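Local coordinates for cellulase (Uncultured bacterium, PDB 6XSO), which probably hydrolyses internal linkages of cellulose and of related plant polysaccharides such as xylan, as a broad-specificity endoglucanase of family GH5_4, at residues T51-E55 with A98-R102; V168-N174 with R227-T233; C184-F188 with A199-Y203; A235-G239 with Q267-Y271; V304-S310 with G343-W349. All blocks are in the same frame, centred on the assembly; numbering follows the deposited sequence.

Interaction 1 of 5, residues T51-E55 with A98-R102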
# COMPACT_ATOMS: atom_id res chain seq x y z
N THR A 51 9.43 -10.60 18.12
CA THR A 51 9.10 -10.09 16.80
C THR A 51 9.07 -11.21 15.77
O THR A 51 8.35 -11.12 14.77
CB THR A 51 10.07 -9.00 16.34
OG1 THR A 51 11.37 -9.55 16.09
CG2 THR A 51 10.20 -7.90 17.33
N VAL A 52 9.86 -12.26 15.98
CA VAL A 52 9.94 -13.34 15.00
C VAL A 52 8.60 -14.04 14.87
O VAL A 52 8.19 -14.43 13.77
CB VAL A 52 11.06 -14.31 15.40
CG1 VAL A 52 11.06 -15.56 14.54
CG2 VAL A 52 12.41 -13.61 15.33
N GLN A 53 7.92 -14.25 15.99
CA GLN A 53 6.62 -14.92 15.96
C GLN A 53 5.66 -14.18 15.05
O GLN A 53 4.93 -14.81 14.27
CB GLN A 53 6.04 -15.00 17.37
CG GLN A 53 6.75 -15.97 18.28
CD GLN A 53 6.33 -15.81 19.71
OE1 GLN A 53 5.54 -14.93 20.04
NE2 GLN A 53 6.87 -16.65 20.58
N HIS A 54 5.65 -12.86 15.12
CA HIS A 54 4.79 -12.04 14.28
C HIS A 54 5.22 -12.12 12.83
O HIS A 54 4.42 -12.43 11.94
CB HIS A 54 4.86 -10.63 14.85
CG HIS A 54 4.12 -9.58 14.08
ND1 HIS A 54 3.74 -8.39 14.67
CD2 HIS A 54 3.74 -9.49 12.78
CE1 HIS A 54 3.14 -7.63 13.78
NE2 HIS A 54 3.13 -8.27 12.62
N GLU A 55 6.51 -11.90 12.57
CA GLU A 55 7.01 -11.80 11.20
C GLU A 55 6.85 -13.11 10.44
O GLU A 55 6.66 -13.08 9.21
CB GLU A 55 8.49 -11.41 11.25
CG GLU A 55 9.13 -11.17 9.88
CD GLU A 55 10.41 -10.36 9.96
OE1 GLU A 55 10.81 -9.99 11.09
OE2 GLU A 55 11.04 -10.13 8.90
N ALA A 98 10.44 -3.01 20.84
CA ALA A 98 11.06 -4.07 20.05
C ALA A 98 10.43 -4.16 18.66
O ALA A 98 11.13 -4.41 17.67
CB ALA A 98 10.92 -5.42 20.78
N TRP A 99 9.11 -3.97 18.58
CA TRP A 99 8.46 -4.06 17.28
C TRP A 99 8.84 -2.89 16.39
O TRP A 99 9.16 -3.07 15.21
CB TRP A 99 6.93 -4.13 17.44
CG TRP A 99 6.27 -4.26 16.08
CD1 TRP A 99 5.49 -3.34 15.44
CD2 TRP A 99 6.43 -5.35 15.16
NE1 TRP A 99 5.13 -3.80 14.20
CE2 TRP A 99 5.69 -5.04 14.00
CE3 TRP A 99 7.10 -6.58 15.22
CZ2 TRP A 99 5.62 -5.90 12.90
CZ3 TRP A 99 7.02 -7.44 14.13
CH2 TRP A 99 6.28 -7.09 12.99
N MET A 100 8.86 -1.68 16.95
CA MET A 100 9.23 -0.52 16.15
C MET A 100 10.66 -0.65 15.66
O MET A 100 10.97 -0.29 14.52
CB MET A 100 9.03 0.77 16.97
CG MET A 100 9.08 2.04 16.09
SD MET A 100 7.69 2.25 14.93
CE MET A 100 6.46 2.90 16.06
N LYS A 101 11.55 -1.15 16.52
CA LYS A 101 12.93 -1.41 16.11
C LYS A 101 13.00 -2.38 14.95
O LYS A 101 13.82 -2.21 14.04
CB LYS A 101 13.68 -1.96 17.32
CG LYS A 101 15.14 -2.26 17.10
CD LYS A 101 15.85 -2.57 18.43
CE LYS A 101 17.31 -2.94 18.23
NZ LYS A 101 17.97 -3.22 19.54
N ARG A 102 12.16 -3.42 14.95
CA ARG A 102 12.21 -4.39 13.86
C ARG A 102 11.72 -3.77 12.55
O ARG A 102 12.32 -3.98 11.49
CB ARG A 102 11.41 -5.65 14.19
CG ARG A 102 11.37 -6.67 13.05
CD ARG A 102 12.76 -7.12 12.67
NE ARG A 102 12.73 -7.96 11.49
CZ ARG A 102 13.78 -8.18 10.70
NH1 ARG A 102 14.94 -7.60 10.96
NH2 ARG A 102 13.66 -8.97 9.64

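Interaction 2 of 5, residues V168-N174 with R227-T233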
# COMPACT_ATOMS: atom_id res chain seq x y z
N VAL A 168 11.58 7.45 2.16
CA VAL A 168 10.61 6.82 3.05
C VAL A 168 9.29 7.59 2.96
O VAL A 168 9.24 8.79 3.23
CB VAL A 168 11.10 6.74 4.50
CG1 VAL A 168 10.00 6.18 5.40
CG2 VAL A 168 12.35 5.87 4.58
N LEU A 169 8.23 6.86 2.60
CA LEU A 169 6.87 7.39 2.51
C LEU A 169 5.98 6.64 3.49
O LEU A 169 6.24 5.48 3.82
CB LEU A 169 6.28 7.21 1.09
CG LEU A 169 6.80 8.16 0.01
CD1 LEU A 169 8.12 7.64 -0.56
CD2 LEU A 169 5.78 8.35 -1.11
N PHE A 170 4.92 7.32 3.96
CA PHE A 170 3.94 6.70 4.84
C PHE A 170 2.60 6.59 4.13
O PHE A 170 2.19 7.50 3.39
CB PHE A 170 3.68 7.55 6.09
CG PHE A 170 4.90 7.87 6.93
CD1 PHE A 170 6.04 7.07 6.95
CD2 PHE A 170 4.88 9.01 7.74
CE1 PHE A 170 7.13 7.41 7.76
CE2 PHE A 170 5.96 9.34 8.54
CZ PHE A 170 7.08 8.55 8.55
N GLU A 171 1.87 5.49 4.39
CA GLU A 171 0.55 5.23 3.82
C GLU A 171 -0.47 5.06 4.94
O GLU A 171 -0.28 4.24 5.84
CB GLU A 171 0.60 3.98 2.94
CG GLU A 171 -0.73 3.35 2.59
CD GLU A 171 -0.55 1.94 2.03
OE1 GLU A 171 0.53 1.67 1.46
OE2 GLU A 171 -1.49 1.12 2.15
N SER A 172 -1.56 5.81 4.84
CA SER A 172 -2.49 6.03 5.95
C SER A 172 -3.10 4.74 6.51
O SER A 172 -3.22 4.60 7.73
CB SER A 172 -3.59 6.97 5.46
OG SER A 172 -4.27 6.45 4.31
N TYR A 173 -3.59 3.86 5.65
CA TYR A 173 -4.37 2.67 6.02
C TYR A 173 -4.49 1.87 4.72
O TYR A 173 -4.42 2.44 3.62
CB TYR A 173 -5.78 2.98 6.65
CG TYR A 173 -6.50 4.04 5.86
CD1 TYR A 173 -7.02 3.74 4.61
CD2 TYR A 173 -6.57 5.36 6.30
CE1 TYR A 173 -7.59 4.70 3.83
CE2 TYR A 173 -7.13 6.34 5.51
CZ TYR A 173 -7.61 6.00 4.27
OH TYR A 173 -8.13 6.99 3.49
N ASN A 174 -4.70 0.56 4.85
CA ASN A 174 -4.65 -0.34 3.69
C ASN A 174 -5.98 -0.47 2.94
O ASN A 174 -6.17 0.20 1.92
CB ASN A 174 -4.12 -1.71 4.15
CG ASN A 174 -4.09 -2.70 3.04
OD1 ASN A 174 -3.64 -2.38 1.93
ND2 ASN A 174 -4.56 -3.93 3.30
N ARG A 227 7.43 15.29 4.07
CA ARG A 227 7.48 13.90 3.62
C ARG A 227 6.30 13.60 2.69
O ARG A 227 5.20 14.12 2.87
CB ARG A 227 7.45 12.96 4.83
CG ARG A 227 7.63 11.49 4.45
CD ARG A 227 7.75 10.57 5.66
NE ARG A 227 8.78 11.08 6.57
CZ ARG A 227 10.09 11.04 6.36
NH1 ARG A 227 10.59 10.46 5.29
NH2 ARG A 227 10.89 11.59 7.26
N ASN A 228 6.55 12.76 1.70
CA ASN A 228 5.49 12.36 0.80
C ASN A 228 4.62 11.30 1.47
O ASN A 228 5.13 10.28 1.94
CB ASN A 228 6.12 11.92 -0.51
CG ASN A 228 6.67 13.09 -1.26
OD1 ASN A 228 6.02 14.13 -1.35
ND2 ASN A 228 7.90 12.96 -1.76
N LEU A 229 3.33 11.60 1.55
CA LEU A 229 2.36 10.78 2.25
C LEU A 229 1.29 10.29 1.27
O LEU A 229 1.06 10.89 0.22
CB LEU A 229 1.67 11.59 3.35
CG LEU A 229 2.56 12.35 4.33
CD1 LEU A 229 1.73 13.10 5.34
CD2 LEU A 229 3.46 11.36 5.02
N ILE A 230 0.67 9.17 1.62
CA ILE A 230 -0.22 8.46 0.72
C ILE A 230 -1.51 8.16 1.47
O ILE A 230 -1.47 7.65 2.60
CB ILE A 230 0.42 7.13 0.26
CG1 ILE A 230 1.79 7.34 -0.36
CG2 ILE A 230 -0.52 6.39 -0.68
CD1 ILE A 230 2.63 6.09 -0.28
N VAL A 231 -2.65 8.47 0.85
CA VAL A 231 -3.96 8.14 1.41
C VAL A 231 -4.67 7.20 0.43
O VAL A 231 -4.56 7.37 -0.80
CB VAL A 231 -4.83 9.39 1.72
CG1 VAL A 231 -4.18 10.19 2.82
CG2 VAL A 231 -5.05 10.23 0.49
N ASN A 232 -5.36 6.20 0.97
CA ASN A 232 -6.01 5.17 0.16
C ASN A 232 -7.51 5.43 0.04
O ASN A 232 -8.16 6.00 0.92
CB ASN A 232 -5.77 3.77 0.74
CG ASN A 232 -4.31 3.34 0.65
OD1 ASN A 232 -3.41 4.15 0.54
ND2 ASN A 232 -4.09 2.03 0.72
N THR A 233 -8.07 4.99 -1.08
CA THR A 233 -9.51 5.05 -1.24
C THR A 233 -10.18 4.00 -0.35
O THR A 233 -9.53 3.06 0.13
CB THR A 233 -9.87 4.74 -2.68
OG1 THR A 233 -9.30 3.48 -3.02
CG2 THR A 233 -9.35 5.81 -3.63
O HOH W 1 8.92 10.96 1.36
O HOH W 2 -8.50 1.75 2.37

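Interaction 3 of 5, residues C184-F188 with A199-Y203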
# COMPACT_ATOMS: atom_id res chain seq x y z
N CYS A 184 -15.67 -3.25 -3.29
CA CYS A 184 -16.10 -2.57 -4.52
C CYS A 184 -16.50 -1.12 -4.27
O CYS A 184 -15.96 -0.21 -4.90
CB CYS A 184 -17.23 -3.32 -5.24
SG CYS A 184 -16.87 -5.05 -5.58
N PHE A 185 -17.44 -0.90 -3.36
CA PHE A 185 -17.85 0.44 -2.97
C PHE A 185 -18.59 0.34 -1.63
O PHE A 185 -19.10 -0.72 -1.26
CB PHE A 185 -18.71 1.10 -4.06
CG PHE A 185 -19.95 0.33 -4.44
CD1 PHE A 185 -21.13 0.47 -3.71
CD2 PHE A 185 -19.93 -0.52 -5.54
CE1 PHE A 185 -22.27 -0.25 -4.08
CE2 PHE A 185 -21.07 -1.23 -5.90
CZ PHE A 185 -22.23 -1.10 -5.16
N ALA A 186 -18.62 1.45 -0.90
CA ALA A 186 -19.22 1.43 0.43
C ALA A 186 -20.69 1.06 0.34
O ALA A 186 -21.45 1.60 -0.47
CB ALA A 186 -19.05 2.78 1.12
N SER A 187 -21.09 0.10 1.19
CA SER A 187 -22.46 -0.44 1.35
C SER A 187 -22.86 -1.47 0.30
O SER A 187 -24.01 -1.91 0.31
CB SER A 187 -23.53 0.65 1.50
OG SER A 187 -23.99 1.15 0.26
N PHE A 188 -21.94 -1.92 -0.56
CA PHE A 188 -22.25 -2.96 -1.54
C PHE A 188 -22.80 -4.22 -0.90
O PHE A 188 -23.64 -4.90 -1.50
CB PHE A 188 -21.00 -3.24 -2.37
CG PHE A 188 -21.14 -4.35 -3.40
CD1 PHE A 188 -22.14 -4.33 -4.35
CD2 PHE A 188 -20.24 -5.40 -3.40
CE1 PHE A 188 -22.24 -5.35 -5.28
CE2 PHE A 188 -20.34 -6.42 -4.33
CZ PHE A 188 -21.35 -6.39 -5.27
N ALA A 199 -23.16 4.20 3.27
CA ALA A 199 -22.20 4.72 2.30
C ALA A 199 -21.70 6.10 2.70
O ALA A 199 -20.49 6.37 2.68
CB ALA A 199 -22.82 4.77 0.90
N THR A 200 -22.62 6.99 3.07
CA THR A 200 -22.24 8.35 3.46
C THR A 200 -21.36 8.32 4.70
O THR A 200 -20.38 9.08 4.79
CB THR A 200 -23.52 9.17 3.69
OG1 THR A 200 -24.24 9.29 2.46
CG2 THR A 200 -23.18 10.55 4.23
N SER A 201 -21.67 7.44 5.66
CA SER A 201 -20.86 7.29 6.85
C SER A 201 -19.46 6.83 6.49
O SER A 201 -18.46 7.31 7.06
CB SER A 201 -21.52 6.27 7.78
OG SER A 201 -20.86 6.18 9.03
N ALA A 202 -19.38 5.91 5.54
CA ALA A 202 -18.11 5.30 5.17
C ALA A 202 -17.16 6.30 4.55
O ALA A 202 -15.98 6.36 4.92
CB ALA A 202 -18.38 4.15 4.22
N TYR A 203 -17.65 7.13 3.63
CA TYR A 203 -16.76 8.12 3.01
C TYR A 203 -16.39 9.23 3.98
O TYR A 203 -15.26 9.72 3.96
CB TYR A 203 -17.35 8.62 1.69
CG TYR A 203 -17.55 7.49 0.70
CD1 TYR A 203 -16.49 6.68 0.31
CD2 TYR A 203 -18.78 7.21 0.18
CE1 TYR A 203 -16.68 5.63 -0.57
CE2 TYR A 203 -18.98 6.17 -0.70
CZ TYR A 203 -17.92 5.37 -1.07
OH TYR A 203 -18.10 4.31 -1.93
O HOH W 3 -20.70 3.73 -2.32

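Interaction 4 of 5, residues A235-G239 with Q267-Y271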
# COMPACT_ATOMS: atom_id res chain seq x y z
N ALA A 235 -11.62 0.78 0.66
CA ALA A 235 -11.27 -0.59 0.28
C ALA A 235 -10.05 -0.69 -0.64
O ALA A 235 -9.75 -1.77 -1.18
CB ALA A 235 -12.45 -1.35 -0.35
N ALA A 236 -9.31 0.42 -0.83
CA ALA A 236 -8.34 0.52 -1.91
C ALA A 236 -8.98 0.20 -3.27
O ALA A 236 -8.32 -0.22 -4.23
CB ALA A 236 -7.08 -0.30 -1.63
N ALA A 237 -10.30 0.42 -3.38
CA ALA A 237 -11.02 0.19 -4.62
C ALA A 237 -10.56 1.19 -5.68
O ALA A 237 -10.20 2.33 -5.38
CB ALA A 237 -12.53 0.33 -4.37
N ASN A 238 -10.59 0.76 -6.93
CA ASN A 238 -9.97 1.54 -8.00
C ASN A 238 -10.97 2.14 -8.99
O ASN A 238 -10.55 2.82 -9.93
CB ASN A 238 -8.93 0.70 -8.75
CG ASN A 238 -9.53 -0.52 -9.39
OD1 ASN A 238 -10.58 -0.47 -10.06
ND2 ASN A 238 -8.84 -1.65 -9.22
N GLY A 239 -12.27 1.96 -8.77
CA GLY A 239 -13.28 2.59 -9.59
C GLY A 239 -13.58 1.93 -10.91
O GLY A 239 -14.48 2.39 -11.60
N GLN A 267 -3.66 6.14 -3.27
CA GLN A 267 -3.38 4.75 -3.59
C GLN A 267 -4.65 3.92 -3.73
O GLN A 267 -5.60 4.05 -2.95
CB GLN A 267 -2.45 4.11 -2.52
CG GLN A 267 -2.36 2.58 -2.63
CD GLN A 267 -1.38 1.92 -1.66
OE1 GLN A 267 -1.35 0.70 -1.56
NE2 GLN A 267 -0.56 2.71 -0.99
N VAL A 268 -4.63 3.06 -4.75
CA VAL A 268 -5.62 2.03 -4.99
C VAL A 268 -4.88 0.72 -5.23
O VAL A 268 -3.66 0.69 -5.43
CB VAL A 268 -6.49 2.36 -6.21
CG1 VAL A 268 -7.14 3.73 -6.05
CG2 VAL A 268 -5.66 2.31 -7.50
N HIS A 269 -5.64 -0.38 -5.19
CA HIS A 269 -5.13 -1.71 -5.53
C HIS A 269 -5.88 -2.21 -6.75
O HIS A 269 -6.99 -1.75 -7.06
CB HIS A 269 -5.31 -2.67 -4.36
CG HIS A 269 -4.55 -2.25 -3.14
ND1 HIS A 269 -4.80 -2.77 -1.89
CD2 HIS A 269 -3.57 -1.33 -2.98
CE1 HIS A 269 -3.99 -2.20 -1.01
NE2 HIS A 269 -3.25 -1.30 -1.64
N ALA A 270 -5.27 -3.14 -7.49
CA ALA A 270 -5.91 -3.66 -8.70
C ALA A 270 -5.52 -5.11 -8.93
O ALA A 270 -4.34 -5.43 -9.10
CB ALA A 270 -5.50 -2.84 -9.92
N TYR A 271 -6.53 -5.98 -9.01
CA TYR A 271 -6.34 -7.39 -9.33
C TYR A 271 -7.31 -7.76 -10.45
O TYR A 271 -8.31 -8.45 -10.24
CB TYR A 271 -6.58 -8.25 -8.10
CG TYR A 271 -5.54 -8.05 -7.01
CD1 TYR A 271 -4.44 -8.88 -6.92
CD2 TYR A 271 -5.68 -7.07 -6.04
CE1 TYR A 271 -3.51 -8.73 -5.90
CE2 TYR A 271 -4.77 -6.91 -5.03
CZ TYR A 271 -3.69 -7.75 -4.94
OH TYR A 271 -2.76 -7.65 -3.93

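Interaction 5 of 5, residues V304-S310 with G343-W349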
# COMPACT_ATOMS: atom_id res chain seq x y z
N VAL A 304 -0.88 8.99 -8.41
CA VAL A 304 -1.50 7.75 -7.96
C VAL A 304 -0.48 6.63 -7.90
O VAL A 304 0.38 6.48 -8.78
CB VAL A 304 -2.69 7.37 -8.86
CG1 VAL A 304 -3.27 6.00 -8.50
CG2 VAL A 304 -3.76 8.44 -8.79
N ILE A 305 -0.61 5.81 -6.86
CA ILE A 305 0.15 4.59 -6.68
C ILE A 305 -0.83 3.42 -6.71
O ILE A 305 -1.81 3.41 -5.95
CB ILE A 305 0.93 4.59 -5.35
CG1 ILE A 305 1.94 5.73 -5.32
CG2 ILE A 305 1.54 3.19 -5.08
CD1 ILE A 305 2.49 6.03 -3.91
N ILE A 306 -0.57 2.45 -7.58
CA ILE A 306 -1.28 1.16 -7.54
C ILE A 306 -0.41 0.29 -6.63
O ILE A 306 0.59 -0.32 -7.05
CB ILE A 306 -1.51 0.59 -8.94
CG1 ILE A 306 -2.37 1.55 -9.76
CG2 ILE A 306 -2.14 -0.79 -8.85
CD1 ILE A 306 -2.51 1.11 -11.23
N GLY A 307 -0.75 0.30 -5.34
CA GLY A 307 0.15 -0.23 -4.33
C GLY A 307 0.11 -1.72 -4.17
O GLY A 307 0.94 -2.27 -3.44
N GLU A 308 -0.86 -2.38 -4.80
CA GLU A 308 -0.85 -3.82 -4.95
C GLU A 308 -1.47 -4.14 -6.29
O GLU A 308 -2.50 -3.56 -6.65
CB GLU A 308 -1.72 -4.56 -3.91
CG GLU A 308 -1.33 -4.32 -2.47
CD GLU A 308 -2.22 -5.04 -1.48
OE1 GLU A 308 -3.01 -5.93 -1.90
OE2 GLU A 308 -2.10 -4.73 -0.27
N TRP A 309 -0.84 -5.05 -7.03
CA TRP A 309 -1.49 -5.62 -8.20
C TRP A 309 -0.98 -7.03 -8.48
O TRP A 309 0.09 -7.43 -8.02
CB TRP A 309 -1.31 -4.76 -9.45
CG TRP A 309 0.13 -4.73 -9.97
CD1 TRP A 309 1.20 -4.11 -9.38
CD2 TRP A 309 0.63 -5.33 -11.17
NE1 TRP A 309 2.34 -4.29 -10.14
CE2 TRP A 309 2.02 -5.04 -11.24
CE3 TRP A 309 0.06 -6.10 -12.19
CZ2 TRP A 309 2.82 -5.46 -12.28
CZ3 TRP A 309 0.87 -6.51 -13.24
CH2 TRP A 309 2.23 -6.19 -13.27
N SER A 310 -1.80 -7.76 -9.23
CA SER A 310 -1.54 -9.07 -9.82
C SER A 310 -2.82 -9.32 -10.63
O SER A 310 -3.48 -8.36 -11.05
CB SER A 310 -1.24 -10.14 -8.79
OG SER A 310 -0.92 -11.35 -9.47
N GLY A 343 2.45 8.17 -15.32
CA GLY A 343 3.21 8.47 -14.12
C GLY A 343 2.69 7.80 -12.87
O GLY A 343 2.92 8.31 -11.77
N ILE A 344 2.02 6.65 -13.01
CA ILE A 344 1.46 5.87 -11.91
C ILE A 344 2.43 4.74 -11.58
O ILE A 344 2.86 4.00 -12.47
CB ILE A 344 0.09 5.30 -12.31
CG1 ILE A 344 -0.92 6.44 -12.52
CG2 ILE A 344 -0.38 4.26 -11.30
CD1 ILE A 344 -2.27 5.97 -13.03
N ALA A 345 2.81 4.63 -10.31
CA ALA A 345 3.71 3.57 -9.88
C ALA A 345 2.92 2.32 -9.52
O ALA A 345 1.80 2.41 -9.02
CB ALA A 345 4.51 4.01 -8.65
N THR A 346 3.50 1.16 -9.81
CA THR A 346 2.88 -0.13 -9.52
C THR A 346 3.76 -0.94 -8.58
O THR A 346 4.99 -0.88 -8.67
CB THR A 346 2.65 -0.96 -10.80
OG1 THR A 346 3.88 -1.40 -11.36
CG2 THR A 346 1.90 -0.14 -11.84
N PHE A 347 3.10 -1.66 -7.64
CA PHE A 347 3.79 -2.52 -6.67
C PHE A 347 3.17 -3.92 -6.74
O PHE A 347 2.04 -4.13 -6.29
CB PHE A 347 3.67 -1.94 -5.24
CG PHE A 347 4.51 -0.71 -4.99
CD1 PHE A 347 4.14 0.52 -5.51
CD2 PHE A 347 5.65 -0.76 -4.18
CE1 PHE A 347 4.90 1.65 -5.27
CE2 PHE A 347 6.42 0.37 -3.93
CZ PHE A 347 6.05 1.57 -4.47
N TYR A 348 3.91 -4.89 -7.29
CA TYR A 348 3.39 -6.25 -7.45
C TYR A 348 3.20 -6.93 -6.09
O TYR A 348 3.99 -6.74 -5.17
CB TYR A 348 4.36 -7.07 -8.35
CG TYR A 348 3.74 -8.37 -8.74
CD1 TYR A 348 4.00 -9.53 -8.02
CD2 TYR A 348 2.85 -8.44 -9.81
CE1 TYR A 348 3.38 -10.72 -8.34
CE2 TYR A 348 2.23 -9.63 -10.13
CZ TYR A 348 2.50 -10.76 -9.40
OH TYR A 348 1.85 -11.92 -9.72
N TRP A 349 2.12 -7.72 -5.95
CA TRP A 349 1.81 -8.36 -4.67
C TRP A 349 2.49 -9.73 -4.56
O TRP A 349 2.07 -10.70 -5.20
CB TRP A 349 0.30 -8.56 -4.50
CG TRP A 349 0.02 -9.23 -3.17
CD1 TRP A 349 -0.36 -10.53 -2.97
CD2 TRP A 349 0.18 -8.66 -1.88
NE1 TRP A 349 -0.46 -10.79 -1.62
CE2 TRP A 349 -0.12 -9.66 -0.93
CE3 TRP A 349 0.56 -7.39 -1.43
CZ2 TRP A 349 -0.06 -9.42 0.44
CZ3 TRP A 349 0.61 -7.15 -0.07
CH2 TRP A 349 0.29 -8.16 0.86
O HOH W 4 0.36 9.40 -10.95
O HOH W 5 5.20 -3.66 -10.11

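Interaction 1 of 5, residues T51-E55 with A98-R102
The imidazole of H54 lies flat on the six-membered ring of W99 in an offset stack, with ring centroids 3.7 Å apart and planes only 10° from parallel. Both side chains leave the backbone with CG anti to N (chi1 176° for H54, -179° for W99), which carries the rings into the gap between two helices whose short axes come no closer than 10.8 Å. Alongside the stack, R102 grips E55 side-on. R102 NE reaches E55 OE1 at 2.8 Å, and R102 NH2 meets E55 OE2 at 3.0 Å in a nearly straight bond on the syn lone pair. T51 forms the looser, partly exposed side: its CG2 rests 3.6 Å from A98 O and 4.0 Å from both W99 CE3 and R102 CB, with A98 at the solvent. The contact joins the short helix 51-55, in the long loop after the first barrel strand, to helix 97-111. Around it, R102 also pairs with E105, while T63 bonds both ends of the E55-R102 pair. Both nitrogens of H54 are used, ND1 by E88 and NE2 by L39 O; a carboxylate and a carbonyl as partners would favour a positively charged ring over W99.

Interaction 2 of 5, residues V168-N174 with R227-T233
One face of the F170 ring is covered by R227, whose CD stands 3.6 Å from the ring centroid and 13° off its normal in a CH-pi contact. From there the R227 chain bends at chi3 (-51°), turning its guanidinium so that NH1 meets V168 O at 3.0 Å, edge-on and close to the guanidinium plane; N224 takes NE. The Y173 ring has the carbonyl of N232 at its edge, where Y173 OH bonds N232 O at 2.8 Å in the carbonyl plane, and S172 OG over one face. Between these ends, strands 168-171 and 229-232 run parallel, with F170 paired to L229 and E171 to I230. I230 N bonds F170 O, and S172 N bonds I230 O, each at 2.9 Å. L169 CD2 and I230 CD1 meet at 4.0 Å on the E171 side of the sheet. The amide of N232 serves two acceptors: ND2 binds N174 O at 3.0 Å and also reaches E171 OE2 at 3.1 Å, coming from above the carboxylate plane. These are the fourth and fifth strands of the TIM barrel, and N174 stands at their C-terminal end, where GH5 enzymes carry catalytic residues. R80 bonds both E171 and N174, and Q267 adds a weak bond to E171; the buried carboxylate is thus surrounded by donors, which probably offset its charge.

Interaction 3 of 5, residues C184-F188 with A199-Y203
Y203 OH takes the backbone N-H of A186 at 3.1 Å in a fairly straight bond (160°) and also binds a water, lying in the plane of the tyrosine ring, at 2.7 Å. That water turns back to the same residue of the loop, donating to A186 O at 2.9 Å, so the phenol holds A186 through both its N and its O. A second grip on A186 O comes from S187 OG at 2.7 Å, a bond within the loop; the same hydroxyl meets N of D195. The backbone here makes a type II beta turn from F185 to F188, with S187 at positive phi (80°). It belongs to the long loop that leads from the fourth barrel strand into helix 196-219, and the contact folds that loop back onto the first turns of the helix. A186, second residue of the turn, makes the apolar contact: its CB presses on A202 CB at 3.5 Å, tighter than usual, and obliquely against the Y203 ring, where CZ is 3.6 Å away. A199 lies alongside, its CB 3.7 Å from A186 O and 3.9 Å from S187 OG. D178 bonds S187 N, and P250 of helix 249-252 touches both F185 and Y203.

Interaction 4 of 5, residues A235-G239 with Q267-Y271
N238 CB sits 3.9 Å from V268 CG2 on strand 264-270, and with chi1 at 61° N238 CG lies between backbone N and carbonyl carbon, swinging the amide along the strand toward H269. At the tip, N238 ND2 donates to H269 O at 2.8 Å, in the carbonyl plane and on a lone pair, and brushes A270 CB at 3.6 Å. The other branch, OD1, is taken by S240 of the same loop. Two residues earlier in the loop, a backbone bond runs the other way: H269 N donates to A236 O at 2.9 Å in an almost straight bond (174°). Both polar groups of the H269 backbone are therefore bonded to the loop. A236 also lays its CB over one face of the H269 ring, 3.5 Å from the centroid, as a CH-pi contact. The ring's rotation is fixed from two ends, NE2 bonding Q267 OE1 at 2.8 Å and ND1 bonding E175. The loop that follows strand 229-232 thus lies against the C-terminal part of strand 264-270, sixth in the barrel. Strand 304-309 flanks that sixth strand beyond, and L289 of helix 279-298 packs on N238 and A270 from outside.

Interaction 5 of 5, residues V304-S310 with G343-W349
Strands 304-307 and 345-349 run parallel, their axes 4.8 Å apart and 9° from aligned, with I305 paired to A345 and I306 to T346. I306 N bonds A345 O at 2.8 Å and F347 N bonds I306 O at 2.9 Å; past the bend at E308, W349 N picks up W309 O. I305 and F347 share the barrel interior, I305 CG2 lying 3.7 Å from F347 CE1, whereas I306 CG1 meets I344 CG2 at 3.7 Å on the outer side, under helix 279-298. W309 takes the edge of Y348 on its indole face, centroids 5.2 Å apart and planes at 88°, a T-shaped pair that sets Y348 CD2 over the ring. The phenol is fixed further by S310, whose OG bonds Y348 OH at 2.8 Å. A water in the indole plane joins W309 NE1 to T346 OG1. E308 runs alongside W349, with its OE2 3.6 Å from W349 CZ3 and its OE1 over the indole face; Y271 and R80 hold the two carboxylate oxygens. These are the seventh and eighth strands of the TIM barrel. Family 5 glycosidases carry a catalytic glutamate at the C-terminal end of the seventh and usually an aromatic sugar platform on the eighth, and the E308-W349 pair is consistent with that site.

How the interactions relate
From the N terminus, interaction 1 closes the loop from 51-55 to 98-102, joining an excursion after the first barrel strand to the helix after the second. Interaction 2 closes a longer beta-alpha-beta loop, and interaction 3 falls within it, folding the connection after strand 168-171 onto helix 196-219. Interaction 4 then brings the loop after strand 229-232 onto strand 264-270, and interaction 5 closes the last beta-alpha-beta unit, from strand 304-309 to strand 345-349; no contacts cross. Strands of interactions 2, 4 and 5 share the closed sheet, where N174, H269 and E308 converge at one end. C184 touches A237, linking interactions 3 and 4. Interaction 1 touches none.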